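Local coordinates for periplasmic divalent cation tolerance protein (Xylella fastidiosa, PDB 2NUH), which is of uncertain function but belongs to the CutA family, whose members are linked to divalent cation tolerance, and may bind copper ions, at residues 3-17 and 78-91. Numbering follows the deposited sequence. Where two conformers were deposited one is given.
Sequences SDVYLIFSTCPDLPS and HPYRLPEAIAVQVS
An antiparallel pairing of strands 5-12 and 86-89 forms the contact, at one side of the CutA sheet; strand 50-63 flanks 5-12 on its other edge. Leu7 exchanges two backbone bonds with Val88, and Phe9 two with Ile86. Between them Ile8 and Ala87 form a non-hydrogen-bonded pair, CA atoms 4.1 Å apart, the small Ala87 methyl fitting against Ile8 CG1. On this face the Tyr6 ring lies under Gln89 CA, a CH-pi contact 4.0 Å from the centroid. Phe9 CE2 and Val88 CG2 give the other face apolar cover. At one end Val90 N bonds Val5 O, and Val90 O takes Ser3 N and Ser3 OG, the hydroxyl from above the carbonyl plane. Past the Phe9-Ile86 pair, Ser10 OG, anti to its N (chi1 -173°), reaches Glu84 O at 2.6 Å. A water bridges Thr11 OG1 and Glu84 N. Thr11 O accepts from His78 NE2 at 2.7 Å, in the imidazole plane but bent (134°). His78 ND1 accepts from Tyr80 N, so both nitrogens are engaged, fixing the ring's rotation. Pro13 CG touches Pro79 CG, and its CD Tyr80 CE1; prolines, lacking N-H, suit loops outside the pairing. Tyr80 OH and Thr11 OG1 bond Glu55. Side-chain bonds thus prolong the backbone pairing at both ends.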
loop_
_atom_site.group_PDB
_atom_site.type_symbol
_atom_site.label_atom_id
_atom_site.label_comp_id
_atom_site.label_asym_id
_atom_site.label_seq_id
_atom_site.Cartn_x
_atom_site.Cartn_y
_atom_site.Cartn_z
ATOM N N SER A 3 -11.288 -11.195 9.321
ATOM C CA SER A 3 -12.047 -10.015 8.833
ATOM C C SER A 3 -11.797 -9.852 7.347
ATOM O O SER A 3 -10.897 -10.483 6.782
ATOM C CB SER A 3 -11.597 -8.744 9.561
ATOM O OG SER A 3 -10.537 -8.113 8.858
ATOM N N ASP A 4 -12.589 -8.995 6.717
ATOM C CA ASP A 4 -12.370 -8.690 5.317
ATOM C C ASP A 4 -11.496 -7.459 5.062
ATOM O O ASP A 4 -11.373 -7.008 3.938
ATOM C CB ASP A 4 -13.555 -8.988 4.358
ATOM C CG ASP A 4 -13.635 -10.479 3.938
ATOM O OD1 ASP A 4 -14.528 -10.822 3.130
ATOM O OD2 ASP A 4 -12.816 -11.300 4.414
ATOM N N VAL A 5 -10.874 -6.944 6.119
ATOM C CA VAL A 5 -9.894 -5.882 5.973
ATOM C C VAL A 5 -8.538 -6.493 5.614
ATOM O O VAL A 5 -8.155 -7.549 6.121
ATOM C CB VAL A 5 -9.810 -5.008 7.241
ATOM C CG1 VAL A 5 -8.594 -4.099 7.192
ATOM C CG2 VAL A 5 -11.079 -4.188 7.381
ATOM N N TYR A 6 -7.843 -5.826 4.700
ATOM C CA TYR A 6 -6.519 -6.230 4.290
ATOM C C TYR A 6 -5.554 -5.089 4.433
ATOM O O TYR A 6 -5.900 -3.939 4.190
ATOM C CB TYR A 6 -6.540 -6.655 2.824
ATOM C CG TYR A 6 -7.075 -8.050 2.666
ATOM C CD1 TYR A 6 -6.226 -9.112 2.409
ATOM C CD2 TYR A 6 -8.433 -8.314 2.815
ATOM C CE1 TYR A 6 -6.717 -10.406 2.280
ATOM C CE2 TYR A 6 -8.921 -9.594 2.702
ATOM C CZ TYR A 6 -8.064 -10.633 2.431
ATOM O OH TYR A 6 -8.557 -11.914 2.322
ATOM N N LEU A 7 -4.337 -5.434 4.826
ATOM C CA LEU A 7 -3.253 -4.486 4.914
ATOM C C LEU A 7 -2.341 -4.798 3.748
ATOM O O LEU A 7 -1.842 -5.917 3.637
ATOM C CB LEU A 7 -2.498 -4.694 6.230
ATOM C CG LEU A 7 -1.347 -3.791 6.663
ATOM C CD1 LEU A 7 -1.724 -2.328 6.615
ATOM C CD2 LEU A 7 -0.938 -4.178 8.063
ATOM N N ILE A 8 -2.136 -3.825 2.873
ATOM C CA ILE A 8 -1.233 -4.024 1.746
ATOM C C ILE A 8 0.052 -3.290 2.015
ATOM O O ILE A 8 0.028 -2.114 2.351
ATOM C CB ILE A 8 -1.834 -3.490 0.438
ATOM C CG1 ILE A 8 -3.173 -4.175 0.161
ATOM C CG2 ILE A 8 -0.865 -3.700 -0.727
ATOM C CD1 ILE A 8 -3.943 -3.527 -0.970
ATOM N N PHE A 9 1.159 -4.008 1.861
ATOM C CA PHE A 9 2.483 -3.433 1.969
ATOM C C PHE A 9 2.985 -3.117 0.585
ATOM O O PHE A 9 2.909 -3.940 -0.313
ATOM C CB PHE A 9 3.437 -4.424 2.631
ATOM C CG PHE A 9 3.105 -4.719 4.055
ATOM C CD1 PHE A 9 3.855 -4.165 5.083
ATOM C CD2 PHE A 9 2.054 -5.561 4.376
ATOM C CE1 PHE A 9 3.546 -4.444 6.414
ATOM C CE2 PHE A 9 1.745 -5.847 5.695
ATOM C CZ PHE A 9 2.489 -5.273 6.711
ATOM N N SER A 10 3.510 -1.914 0.426
ATOM C CA SER A 10 4.212 -1.545 -0.786
ATOM C C SER A 10 5.332 -0.621 -0.384
ATOM O O SER A 10 5.382 -0.180 0.755
ATOM C CB SER A 10 3.278 -0.827 -1.757
ATOM O OG SER A 10 3.931 -0.616 -2.994
ATOM N N THR A 11 6.246 -0.342 -1.294
ATOM C CA THR A 11 7.238 0.682 -1.041
ATOM C C THR A 11 7.302 1.575 -2.244
ATOM O O THR A 11 6.949 1.155 -3.348
ATOM C CB THR A 11 8.637 0.111 -0.797
ATOM O OG1 THR A 11 9.056 -0.625 -1.946
ATOM C CG2 THR A 11 8.657 -0.791 0.400
ATOM N N CYS A 12 7.736 2.805 -2.042
ATOM C CA CYS A 12 7.980 3.686 -3.173
ATOM C C CYS A 12 9.272 4.412 -2.945
ATOM O O CYS A 12 9.758 4.485 -1.824
ATOM C CB CYS A 12 6.890 4.725 -3.414
ATOM S SG CYS A 12 6.254 5.451 -1.947
ATOM N N PRO A 13 9.846 4.944 -4.020
ATOM C CA PRO A 13 11.186 5.497 -3.914
ATOM C C PRO A 13 11.270 6.822 -3.178
ATOM O O PRO A 13 12.348 7.180 -2.692
ATOM C CB PRO A 13 11.603 5.688 -5.368
ATOM C CG PRO A 13 10.326 5.820 -6.122
ATOM C CD PRO A 13 9.324 4.973 -5.397
ATOM N N ASP A 14 10.177 7.573 -3.115
ATOM C CA ASP A 14 10.275 8.876 -2.476
ATOM C C ASP A 14 8.960 9.430 -2.020
ATOM O O ASP A 14 7.928 8.784 -2.163
ATOM C CB ASP A 14 10.923 9.867 -3.430
ATOM C CG ASP A 14 10.123 10.075 -4.699
ATOM O OD1 ASP A 14 8.942 9.654 -4.802
ATOM O OD2 ASP A 14 10.691 10.686 -5.614
ATOM N N LEU A 15 8.997 10.643 -1.481
ATOM C CA LEU A 15 7.799 11.234 -0.917
ATOM C C LEU A 15 6.713 11.570 -1.944
ATOM O O LEU A 15 5.560 11.291 -1.679
ATOM C CB LEU A 15 8.110 12.415 0.024
ATOM C CG LEU A 15 8.903 12.056 1.295
ATOM C CD1 LEU A 15 9.447 13.309 1.972
ATOM C CD2 LEU A 15 8.115 11.206 2.293
ATOM N N PRO A 16 7.055 12.168 -3.108
ATOM C CA PRO A 16 5.947 12.405 -4.021
ATOM C C PRO A 16 5.247 11.135 -4.444
ATOM O O PRO A 16 4.027 11.106 -4.483
ATOM C CB PRO A 16 6.612 13.080 -5.229
ATOM C CG PRO A 16 7.828 13.689 -4.656
ATOM C CD PRO A 16 8.312 12.711 -3.648
ATOM N N SER A 17 5.993 10.073 -4.743
ATOM C CA SER A 17 5.303 8.853 -5.133
ATOM C C SER A 17 4.427 8.319 -4.013
ATOM O O SER A 17 3.328 7.843 -4.271
ATOM C CB SER A 17 6.243 7.776 -5.655
ATOM O OG SER A 17 7.261 7.527 -4.738
ATOM N N HIS A 78 2.791 3.786 -9.967
ATOM C CA HIS A 78 4.055 3.506 -9.326
ATOM C C HIS A 78 5.249 3.802 -10.202
ATOM O O HIS A 78 5.234 3.482 -11.380
ATOM C CB HIS A 78 4.112 2.054 -8.913
ATOM C CG HIS A 78 4.876 1.853 -7.656
ATOM N ND1 HIS A 78 6.247 1.913 -7.611
ATOM C CD2 HIS A 78 4.457 1.648 -6.387
ATOM C CE1 HIS A 78 6.647 1.727 -6.363
ATOM N NE2 HIS A 78 5.581 1.560 -5.604
ATOM N N PRO A 79 6.294 4.417 -9.633
ATOM C CA PRO A 79 7.539 4.556 -10.370
ATOM C C PRO A 79 8.152 3.247 -10.795
ATOM O O PRO A 79 8.815 3.182 -11.821
ATOM C CB PRO A 79 8.472 5.206 -9.348
ATOM C CG PRO A 79 7.567 5.991 -8.497
ATOM C CD PRO A 79 6.345 5.133 -8.345
ATOM N N TYR A 80 7.977 2.205 -9.992
ATOM C CA TYR A 80 8.628 0.950 -10.293
ATOM C C TYR A 80 7.814 0.129 -11.263
ATOM O O TYR A 80 6.587 0.098 -11.192
ATOM C CB TYR A 80 8.813 0.091 -9.049
ATOM C CG TYR A 80 9.596 0.703 -7.916
ATOM C CD1 TYR A 80 10.454 1.777 -8.103
ATOM C CD2 TYR A 80 9.477 0.170 -6.645
ATOM C CE1 TYR A 80 11.160 2.308 -7.042
ATOM C CE2 TYR A 80 10.179 0.687 -5.580
ATOM C CZ TYR A 80 11.013 1.760 -5.782
ATOM O OH TYR A 80 11.705 2.270 -4.712
ATOM N N ARG A 81 8.524 -0.568 -12.140
ATOM C CA ARG A 81 7.894 -1.512 -13.044
ATOM C C ARG A 81 7.266 -2.663 -12.281
ATOM O O ARG A 81 6.212 -3.154 -12.658
ATOM C CB ARG A 81 8.914 -2.027 -14.060
ATOM C CG ARG A 81 8.362 -3.054 -15.045
ATOM C CD ARG A 81 9.203 -3.164 -16.318
ATOM N NE ARG A 81 8.930 -4.415 -17.026
ATOM C CZ ARG A 81 8.944 -4.566 -18.350
ATOM N NH1 ARG A 81 9.201 -3.539 -19.150
ATOM N NH2 ARG A 81 8.679 -5.757 -18.877
ATOM N N LEU A 82 7.926 -3.102 -11.216
ATOM C CA LEU A 82 7.410 -4.203 -10.439
ATOM C C LEU A 82 7.445 -3.803 -8.973
ATOM O O LEU A 82 8.430 -4.046 -8.284
ATOM C CB LEU A 82 8.246 -5.457 -10.678
ATOM C CG LEU A 82 7.775 -6.695 -9.913
ATOM C CD1 LEU A 82 6.309 -6.973 -10.174
ATOM C CD2 LEU A 82 8.630 -7.887 -10.287
ATOM N N PRO A 83 6.378 -3.159 -8.497
ATOM C CA PRO A 83 6.397 -2.748 -7.106
ATOM C C PRO A 83 6.027 -3.863 -6.161
ATOM O O PRO A 83 5.365 -4.824 -6.535
ATOM C CB PRO A 83 5.333 -1.660 -7.041
ATOM C CG PRO A 83 4.399 -1.959 -8.148
ATOM C CD PRO A 83 5.141 -2.758 -9.190
ATOM N N GLU A 84 6.479 -3.711 -4.931
ATOM C CA GLU A 84 5.988 -4.533 -3.854
ATOM C C GLU A 84 4.497 -4.299 -3.691
ATOM O O GLU A 84 4.029 -3.157 -3.626
ATOM C CB GLU A 84 6.726 -4.157 -2.577
ATOM C CG GLU A 84 6.206 -4.836 -1.321
ATOM C CD GLU A 84 6.879 -4.279 -0.099
ATOM O OE1 GLU A 84 6.223 -3.584 0.688
ATOM O OE2 GLU A 84 8.091 -4.504 0.041
ATOM N N ALA A 85 3.738 -5.381 -3.640
ATOM C CA ALA A 85 2.329 -5.246 -3.333
ATOM C C ALA A 85 1.907 -6.572 -2.771
ATOM O O ALA A 85 1.670 -7.519 -3.497
ATOM C CB ALA A 85 1.516 -4.891 -4.565
ATOM N N ILE A 86 1.888 -6.647 -1.449
ATOM C CA ILE A 86 1.528 -7.887 -0.793
ATOM C C ILE A 86 0.506 -7.568 0.270
ATOM O O ILE A 86 0.663 -6.610 1.020
ATOM C CB ILE A 86 2.741 -8.590 -0.174
ATOM C CG1 ILE A 86 3.573 -7.616 0.665
ATOM C CG2 ILE A 86 3.598 -9.197 -1.277
ATOM C CD1 ILE A 86 4.760 -8.252 1.376
ATOM N N ALA A 87 -0.561 -8.352 0.294
ATOM C CA ALA A 87 -1.689 -8.059 1.163
ATOM C C ALA A 87 -1.793 -9.118 2.213
ATOM O O ALA A 87 -1.669 -10.316 1.931
ATOM C CB ALA A 87 -2.991 -7.971 0.361
ATOM N N VAL A 88 -2.025 -8.662 3.434
ATOM C CA VAL A 88 -2.175 -9.554 4.559
ATOM C C VAL A 88 -3.587 -9.352 5.088
ATOM O O VAL A 88 -4.034 -8.222 5.281
ATOM C CB VAL A 88 -1.143 -9.227 5.636
ATOM C CG1 VAL A 88 -1.382 -10.075 6.844
ATOM C CG2 VAL A 88 0.260 -9.433 5.110
ATOM N N GLN A 89 -4.295 -10.453 5.285
ATOM C CA GLN A 89 -5.625 -10.399 5.863
ATOM C C GLN A 89 -5.559 -10.036 7.340
ATOM O O GLN A 89 -4.776 -10.608 8.096
ATOM C CB GLN A 89 -6.331 -11.742 5.704
ATOM C CG GLN A 89 -7.802 -11.674 6.083
ATOM C CD GLN A 89 -8.542 -12.959 5.822
ATOM O OE1 GLN A 89 -9.766 -12.960 5.698
ATOM N NE2 GLN A 89 -7.810 -14.064 5.727
ATOM N N VAL A 90 -6.390 -9.084 7.744
ATOM C CA VAL A 90 -6.544 -8.758 9.153
ATOM C C VAL A 90 -7.395 -9.836 9.800
ATOM O O VAL A 90 -8.478 -10.156 9.315
ATOM C CB VAL A 90 -7.161 -7.360 9.322
ATOM C CG1 VAL A 90 -7.649 -7.122 10.747
ATOM C CG2 VAL A 90 -6.136 -6.309 8.928
ATOM N N SER A 91 -6.883 -10.419 10.875
ATOM C CA SER A 91 -7.590 -11.490 11.562
ATOM C C SER A 91 -8.744 -10.912 12.360
ATOM O O SER A 91 -9.871 -11.391 12.295
ATOM C CB SER A 91 -6.622 -12.220 12.485
ATOM O OG SER A 91 -5.529 -12.760 11.762
HETATM O O HOH W 1 7.782 -1.355 -4.230
#